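Local coordinates for protein glycerate dehydrogenase/glyoxylate reductase (Thermus thermophilus, PDB 2CUK) that probably reduces glyoxylate and hydroxypyruvate with NAD(P)H, as a member of the D-isomer specific 2-hydroxyacid dehydrogenase family, at residues L147-M152 and A158-A163; E214-M219 and A223-T228. All coordinates share one frame; numbering follows the deposited sequence.

How the contacts relate
Both contacts lie in the NAD-binding domain and serve the same six-stranded parallel sheet. Along the chain they come in series: contact 1 is complete before contact 2 begins. Contact 1 sets strand 146-150 against helix 154-165. Contact 2 sets the short helix 213-216 and the turn after it against strand 224-227. The two strands are not neighbours, since strand 196-199 runs between them. The contact centres are 15 Å apart; the nearest atoms come to about 5 Å without touching. Each contact belongs to its own beta-alpha-beta unit. Together they lay a helix, and a helix with its following turn, on the Rossmann-type sheet through apolar side chains, with no hydrogen bond across either contact.

Contact 1. Residues L147-M152 and A158-A163; sequences LGLVGM and AVAKRA
Strand 147-150 and helix 158-163 run almost exactly antiparallel, at 175°, with their axes 9.9 Å apart and the CA atoms of L147 and A163 the closest pair. They are the first two elements of the beta-alpha-beta unit 146-150, 154-165, 169-173. G151 and G153 lie in the turn between them and G156 in the first turn of helix 154-165; the spacing is consistent with the dinucleotide-binding GxGxxG motif of a Rossmann fold. At phi 108° and the psi that goes with it, a CB on G151 would collide with the carbonyl O of V150.

The contact is apolar and buried. L147 and L149 point from the same side of the strand to the helix. With chi1 at 170°, CG of L147 stands opposite the backbone N, which lets CD2 meet A163 and V159, one helical turn apart, from two directions. It presses on A163 CB at 3.5 Å, shorter than an ordinary van der Waals distance, and meets V159 CG1 at 4.0 Å. The side chains of L147 and V159 are nearly perpendicular.

L149 uses both branches. Its CD2 reaches V159 CG1 at 3.9 Å, and its CD1 sits on A160 CB at 3.7 Å. V159 CG1 is thus shared by the two leucines. M152 comes back from the turn, bent at chi2 and chi3, and brings CE to A160 CB at 4.1 Å.

The helix also faces helix 99-114, where R162 forms salt bridges with E100 and D104. R162 NH1 donates a hydrogen bond to A158 O at 3.0 Å, from above the carbonyl plane, while R162 N reaches the same oxygen from the opposite face.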
ATOM      1  N   LEU A 147     -14.746   3.012  -7.582  1.00 15.18           N
ATOM      2  CA  LEU A 147     -14.141   1.695  -7.674  1.00 15.06           C
ATOM      3  C   LEU A 147     -15.222   0.746  -8.173  1.00 14.94           C
ATOM      4  O   LEU A 147     -16.302   0.655  -7.585  1.00 16.45           O
ATOM      5  CB  LEU A 147     -13.647   1.222  -6.306  1.00 14.03           C
ATOM      6  CG  LEU A 147     -13.207  -0.244  -6.237  1.00 15.78           C
ATOM      7  CD1 LEU A 147     -11.967  -0.455  -7.098  1.00 17.03           C
ATOM      8  CD2 LEU A 147     -12.915  -0.618  -4.777  1.00 14.61           C
ATOM      9  N   GLY A 148     -14.933   0.064  -9.273  1.00 13.69           N
ATOM     10  CA  GLY A 148     -15.877  -0.878  -9.832  1.00 15.92           C
ATOM     11  C   GLY A 148     -15.341  -2.279  -9.638  1.00 15.92           C
ATOM     12  O   GLY A 148     -14.272  -2.616 -10.135  1.00 14.49           O
ATOM     13  N   LEU A 149     -16.084  -3.092  -8.902  1.00 16.57           N
ATOM     14  CA  LEU A 149     -15.683  -4.462  -8.634  1.00 18.41           C
ATOM     15  C   LEU A 149     -16.422  -5.427  -9.554  1.00 18.75           C
ATOM     16  O   LEU A 149     -17.637  -5.331  -9.702  1.00 18.72           O
ATOM     17  CB  LEU A 149     -15.993  -4.809  -7.173  1.00 21.54           C
ATOM     18  CG  LEU A 149     -15.360  -3.872  -6.142  1.00 25.08           C
ATOM     19  CD1 LEU A 149     -16.085  -3.993  -4.815  1.00 27.84           C
ATOM     20  CD2 LEU A 149     -13.885  -4.203  -5.996  1.00 26.63           C
ATOM     21  N   VAL A 150     -15.681  -6.339 -10.179  1.00 18.48           N
ATOM     22  CA  VAL A 150     -16.272  -7.342 -11.058  1.00 21.84           C
ATOM     23  C   VAL A 150     -16.237  -8.629 -10.249  1.00 23.57           C
ATOM     24  O   VAL A 150     -15.208  -9.305 -10.174  1.00 23.45           O
ATOM     25  CB  VAL A 150     -15.457  -7.529 -12.353  1.00 20.09           C
ATOM     26  CG1 VAL A 150     -16.091  -8.611 -13.214  1.00 23.76           C
ATOM     27  CG2 VAL A 150     -15.394  -6.225 -13.118  1.00 21.18           C
ATOM     28  N   GLY A 151     -17.374  -8.951  -9.637  1.00 24.97           N
ATOM     29  CA  GLY A 151     -17.475 -10.125  -8.789  1.00 25.69           C
ATOM     30  C   GLY A 151     -17.553  -9.578  -7.376  1.00 26.71           C
ATOM     31  O   GLY A 151     -16.690  -8.795  -6.976  1.00 26.94           O
ATOM     32  N   MET A 152     -18.581  -9.957  -6.622  1.00 25.58           N
ATOM     33  CA  MET A 152     -18.737  -9.452  -5.261  1.00 25.72           C
ATOM     34  C   MET A 152     -18.840 -10.503  -4.173  1.00 24.34           C
ATOM     35  O   MET A 152     -19.752 -10.455  -3.349  1.00 24.81           O
ATOM     36  CB  MET A 152     -19.954  -8.530  -5.164  1.00 26.04           C
ATOM     37  CG  MET A 152     -19.632  -7.073  -5.409  1.00 31.08           C
ATOM     38  SD  MET A 152     -18.393  -6.423  -4.267  1.00 29.80           S
ATOM     39  CE  MET A 152     -19.329  -5.199  -3.396  1.00 30.15           C
ATOM     40  N   ALA A 158     -14.862  -7.263   0.993  1.00 16.15           N
ATOM     41  CA  ALA A 158     -13.832  -6.794   1.914  1.00 17.04           C
ATOM     42  C   ALA A 158     -13.091  -5.631   1.259  1.00 17.36           C
ATOM     43  O   ALA A 158     -12.713  -4.674   1.925  1.00 18.52           O
ATOM     44  CB  ALA A 158     -12.858  -7.918   2.235  1.00 15.02           C
ATOM     45  N   VAL A 159     -12.889  -5.714  -0.054  1.00 16.37           N
ATOM     46  CA  VAL A 159     -12.195  -4.643  -0.762  1.00 15.39           C
ATOM     47  C   VAL A 159     -13.044  -3.371  -0.739  1.00 15.37           C
ATOM     48  O   VAL A 159     -12.538  -2.276  -0.474  1.00 13.97           O
ATOM     49  CB  VAL A 159     -11.879  -5.050  -2.226  1.00 13.45           C
ATOM     50  CG1 VAL A 159     -11.361  -3.848  -3.001  1.00 11.63           C
ATOM     51  CG2 VAL A 159     -10.823  -6.174  -2.236  1.00 11.55           C
ATOM     52  N   ALA A 160     -14.338  -3.524  -0.996  1.00 16.10           N
ATOM     53  CA  ALA A 160     -15.259  -2.393  -0.998  1.00 16.08           C
ATOM     54  C   ALA A 160     -15.261  -1.665   0.340  1.00 17.20           C
ATOM     55  O   ALA A 160     -15.302  -0.437   0.385  1.00 17.03           O
ATOM     56  CB  ALA A 160     -16.671  -2.872  -1.333  1.00 19.61           C
ATOM     57  N   LYS A 161     -15.227  -2.421   1.435  1.00 17.17           N
ATOM     58  CA  LYS A 161     -15.227  -1.810   2.759  1.00 18.81           C
ATOM     59  C   LYS A 161     -14.001  -0.927   2.944  1.00 17.71           C
ATOM     60  O   LYS A 161     -14.094   0.189   3.455  1.00 16.50           O
ATOM     61  CB  LYS A 161     -15.257  -2.886   3.850  1.00 21.46           C
ATOM     62  CG  LYS A 161     -16.631  -3.526   4.080  1.00 28.60           C
ATOM     63  CD  LYS A 161     -17.478  -2.735   5.084  1.00 31.38           C
ATOM     64  CE  LYS A 161     -17.903  -1.373   4.545  1.00 34.94           C
ATOM     65  NZ  LYS A 161     -18.568  -0.523   5.586  1.00 34.34           N
ATOM     66  N   ARG A 162     -12.846  -1.437   2.532  1.00 15.96           N
ATOM     67  CA  ARG A 162     -11.615  -0.674   2.656  1.00 16.84           C
ATOM     68  C   ARG A 162     -11.684   0.572   1.781  1.00 15.53           C
ATOM     69  O   ARG A 162     -11.340   1.670   2.214  1.00 16.32           O
ATOM     70  CB  ARG A 162     -10.424  -1.540   2.242  1.00 16.88           C
ATOM     71  CG  ARG A 162     -10.067  -2.608   3.264  1.00 19.16           C
ATOM     72  CD  ARG A 162      -9.358  -3.780   2.595  1.00 19.01           C
ATOM     73  NE  ARG A 162      -8.848  -4.737   3.568  1.00 20.04           N
ATOM     74  CZ  ARG A 162      -9.600  -5.561   4.291  1.00 21.84           C
ATOM     75  NH1 ARG A 162     -10.923  -5.563   4.161  1.00 20.37           N
ATOM     76  NH2 ARG A 162      -9.020  -6.375   5.163  1.00 21.81           N
ATOM     77  N   ALA A 163     -12.139   0.389   0.549  1.00 16.64           N
ATOM     78  CA  ALA A 163     -12.246   1.483  -0.402  1.00 16.53           C
ATOM     79  C   ALA A 163     -13.073   2.643   0.141  1.00 16.27           C
ATOM     80  O   ALA A 163     -12.707   3.805  -0.035  1.00 15.34           O
ATOM     81  CB  ALA A 163     -12.850   0.974  -1.708  1.00 17.26           C
TER

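Contact 2. Residues E214-M219 and A223-T228; sequences ERLFAM and AILLNT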
ATOM      1  N   GLU A 214     -11.060  -5.293 -26.306  1.00 18.90           N
ATOM      2  CA  GLU A 214     -12.211  -4.394 -26.398  1.00 21.86           C
ATOM      3  C   GLU A 214     -12.648  -3.830 -25.053  1.00 20.41           C
ATOM      4  O   GLU A 214     -12.977  -2.650 -24.949  1.00 22.63           O
ATOM      5  CB  GLU A 214     -13.401  -5.096 -27.061  1.00 23.99           C
ATOM      6  CG  GLU A 214     -13.279  -6.600 -27.103  1.00 31.27           C
ATOM      7  CD  GLU A 214     -12.228  -7.073 -28.095  1.00 31.92           C
ATOM      8  OE1 GLU A 214     -11.775  -8.230 -27.968  1.00 34.36           O
ATOM      9  OE2 GLU A 214     -11.865  -6.291 -29.003  1.00 32.22           O
ATOM     10  N   ARG A 215     -12.654  -4.666 -24.020  1.00 18.93           N
ATOM     11  CA  ARG A 215     -13.066  -4.198 -22.708  1.00 17.34           C
ATOM     12  C   ARG A 215     -12.024  -3.296 -22.046  1.00 17.55           C
ATOM     13  O   ARG A 215     -12.380  -2.345 -21.350  1.00 18.65           O
ATOM     14  CB  ARG A 215     -13.408  -5.386 -21.805  1.00 18.13           C
ATOM     15  CG  ARG A 215     -14.628  -6.160 -22.286  1.00 20.79           C
ATOM     16  CD  ARG A 215     -15.317  -6.904 -21.165  1.00 22.75           C
ATOM     17  NE  ARG A 215     -16.557  -7.526 -21.625  1.00 25.78           N
ATOM     18  CZ  ARG A 215     -16.631  -8.705 -22.233  1.00 24.05           C
ATOM     19  NH1 ARG A 215     -15.535  -9.417 -22.460  1.00 24.83           N
ATOM     20  NH2 ARG A 215     -17.807  -9.167 -22.631  1.00 26.55           N
ATOM     21  N   LEU A 216     -10.743  -3.582 -22.275  1.00 17.14           N
ATOM     22  CA  LEU A 216      -9.673  -2.774 -21.698  1.00 16.71           C
ATOM     23  C   LEU A 216      -9.720  -1.357 -22.254  1.00 19.01           C
ATOM     24  O   LEU A 216      -9.578  -0.383 -21.512  1.00 16.77           O
ATOM     25  CB  LEU A 216      -8.305  -3.406 -21.982  1.00 17.18           C
ATOM     26  CG  LEU A 216      -7.974  -4.677 -21.186  1.00 17.31           C
ATOM     27  CD1 LEU A 216      -6.729  -5.334 -21.752  1.00 17.65           C
ATOM     28  CD2 LEU A 216      -7.774  -4.325 -19.712  1.00 15.87           C
ATOM     29  N   PHE A 217      -9.925  -1.238 -23.563  1.00 18.02           N
ATOM     30  CA  PHE A 217     -10.002   0.075 -24.187  1.00 18.11           C
ATOM     31  C   PHE A 217     -11.376   0.710 -24.000  1.00 18.03           C
ATOM     32  O   PHE A 217     -11.592   1.858 -24.376  1.00 18.93           O
ATOM     33  CB  PHE A 217      -9.635  -0.026 -25.669  1.00 17.23           C
ATOM     34  CG  PHE A 217      -8.156  -0.125 -25.909  1.00 16.81           C
ATOM     35  CD1 PHE A 217      -7.347   1.001 -25.795  1.00 17.52           C
ATOM     36  CD2 PHE A 217      -7.566  -1.345 -26.223  1.00 19.23           C
ATOM     37  CE1 PHE A 217      -5.965   0.918 -25.991  1.00 16.57           C
ATOM     38  CE2 PHE A 217      -6.183  -1.445 -26.421  1.00 19.04           C
ATOM     39  CZ  PHE A 217      -5.381  -0.308 -26.305  1.00 17.28           C
ATOM     40  N   ALA A 218     -12.303  -0.037 -23.402  1.00 17.56           N
ATOM     41  CA  ALA A 218     -13.638   0.488 -23.130  1.00 17.05           C
ATOM     42  C   ALA A 218     -13.565   1.193 -21.779  1.00 17.06           C
ATOM     43  O   ALA A 218     -14.402   2.029 -21.452  1.00 16.72           O
ATOM     44  CB  ALA A 218     -14.666  -0.639 -23.083  1.00 17.74           C
ATOM     45  N   MET A 219     -12.557   0.840 -20.985  1.00 16.49           N
ATOM     46  CA  MET A 219     -12.372   1.473 -19.686  1.00 16.14           C
ATOM     47  C   MET A 219     -12.016   2.939 -19.941  1.00 16.62           C
ATOM     48  O   MET A 219     -11.540   3.284 -21.025  1.00 15.87           O
ATOM     49  CB  MET A 219     -11.254   0.760 -18.912  1.00 16.33           C
ATOM     50  CG  MET A 219     -11.660  -0.619 -18.396  1.00 15.59           C
ATOM     51  SD  MET A 219     -10.341  -1.520 -17.545  1.00 17.72           S
ATOM     52  CE  MET A 219      -9.938  -0.341 -16.204  1.00 14.61           C
ATOM     53  N   ALA A 223      -7.810   5.235 -16.372  1.00 14.27           N
ATOM     54  CA  ALA A 223      -8.339   4.296 -15.386  1.00 14.99           C
ATOM     55  C   ALA A 223      -7.248   3.330 -14.925  1.00 14.05           C
ATOM     56  O   ALA A 223      -6.209   3.212 -15.564  1.00 13.20           O
ATOM     57  CB  ALA A 223      -9.506   3.509 -15.977  1.00 14.98           C
ATOM     58  N   ILE A 224      -7.498   2.651 -13.810  1.00 13.18           N
ATOM     59  CA  ILE A 224      -6.562   1.675 -13.263  1.00 12.91           C
ATOM     60  C   ILE A 224      -7.225   0.298 -13.219  1.00 14.06           C
ATOM     61  O   ILE A 224      -8.389   0.177 -12.839  1.00 13.36           O
ATOM     62  CB  ILE A 224      -6.144   2.024 -11.816  1.00 12.66           C
ATOM     63  CG1 ILE A 224      -5.350   3.332 -11.790  1.00 12.94           C
ATOM     64  CG2 ILE A 224      -5.315   0.878 -11.231  1.00 10.30           C
ATOM     65  CD1 ILE A 224      -5.033   3.820 -10.381  1.00 14.20           C
ATOM     66  N   LEU A 225      -6.479  -0.731 -13.611  1.00 12.81           N
ATOM     67  CA  LEU A 225      -6.981  -2.101 -13.577  1.00 14.39           C
ATOM     68  C   LEU A 225      -6.255  -2.888 -12.492  1.00 13.40           C
ATOM     69  O   LEU A 225      -5.028  -2.850 -12.405  1.00 13.79           O
ATOM     70  CB  LEU A 225      -6.753  -2.801 -14.918  1.00 13.82           C
ATOM     71  CG  LEU A 225      -7.085  -4.300 -14.914  1.00 16.29           C
ATOM     72  CD1 LEU A 225      -8.593  -4.502 -14.789  1.00 18.23           C
ATOM     73  CD2 LEU A 225      -6.573  -4.944 -16.194  1.00 17.81           C
ATOM     74  N   LEU A 226      -7.017  -3.608 -11.676  1.00 14.10           N
ATOM     75  CA  LEU A 226      -6.443  -4.421 -10.610  1.00 14.59           C
ATOM     76  C   LEU A 226      -6.902  -5.871 -10.763  1.00 15.96           C
ATOM     77  O   LEU A 226      -8.074  -6.134 -11.047  1.00 16.29           O
ATOM     78  CB  LEU A 226      -6.890  -3.898  -9.239  1.00 15.79           C
ATOM     79  CG  LEU A 226      -6.562  -2.451  -8.856  1.00 16.79           C
ATOM     80  CD1 LEU A 226      -7.171  -2.139  -7.497  1.00 16.53           C
ATOM     81  CD2 LEU A 226      -5.049  -2.248  -8.826  1.00 14.05           C
ATOM     82  N   ASN A 227      -5.983  -6.812 -10.593  1.00 14.62           N
ATOM     83  CA  ASN A 227      -6.346  -8.223 -10.678  1.00 14.91           C
ATOM     84  C   ASN A 227      -5.561  -9.071  -9.689  1.00 15.57           C
ATOM     85  O   ASN A 227      -4.365  -9.307  -9.864  1.00 15.33           O
ATOM     86  CB  ASN A 227      -6.138  -8.771 -12.096  1.00 15.17           C
ATOM     87  CG  ASN A 227      -6.605 -10.216 -12.234  1.00 15.63           C
ATOM     88  OD1 ASN A 227      -7.437 -10.687 -11.454  1.00 16.41           O
ATOM     89  ND2 ASN A 227      -6.084 -10.919 -13.233  1.00 18.63           N
ATOM     90  N   THR A 228      -6.239  -9.513  -8.635  1.00 17.52           N
ATOM     91  CA  THR A 228      -5.615 -10.362  -7.628  1.00 17.33           C
ATOM     92  C   THR A 228      -6.352 -11.705  -7.598  1.00 19.13           C
ATOM     93  O   THR A 228      -6.150 -12.515  -6.692  1.00 18.24           O
ATOM     94  CB  THR A 228      -5.674  -9.720  -6.225  1.00 17.28           C
ATOM     95  OG1 THR A 228      -7.039  -9.468  -5.863  1.00 17.02           O
ATOM     96  CG2 THR A 228      -4.889  -8.407  -6.206  1.00 14.88           C
TER
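M219 has CG anti to its carbonyl carbon (chi1 -73°) and a chain that is extended at chi2 and bends at chi3 (58°), which turns its CE in toward A223 and I224. In L225, CG lies anti to the backbone N (chi1 173°), and its CD2 meets CD2 of L216 at 3.8 Å. The two leucine side chains are nearly perpendicular.

Helix 213-216 and the turn that follows it pack on strand 224-227, within the beta-alpha-beta unit 196-199, 213-216, 224-227. The M219 methyl makes the contacts with A223, I224 and L225. CE lies 3.9 Å from A223 CB and 4.2 Å from L225 CB. It also lies 3.7 Å from the backbone O of I224.

M219 continues onto V197 of the adjoining strand 196-199. L216 and L225 both reach L239 of helix 236-243, which extends the apolar layer. The M219 backbone O accepts a hydrogen bond from H246 NE2.

No hydrogen bond crosses between 214-219 and 223-228, and the approach of CE to I224 O is not one. All five touching residues are buried. The side-chain packing therefore rests on van der Waals contact and probably the exclusion of water, with a connection of three residues keeping the segments close.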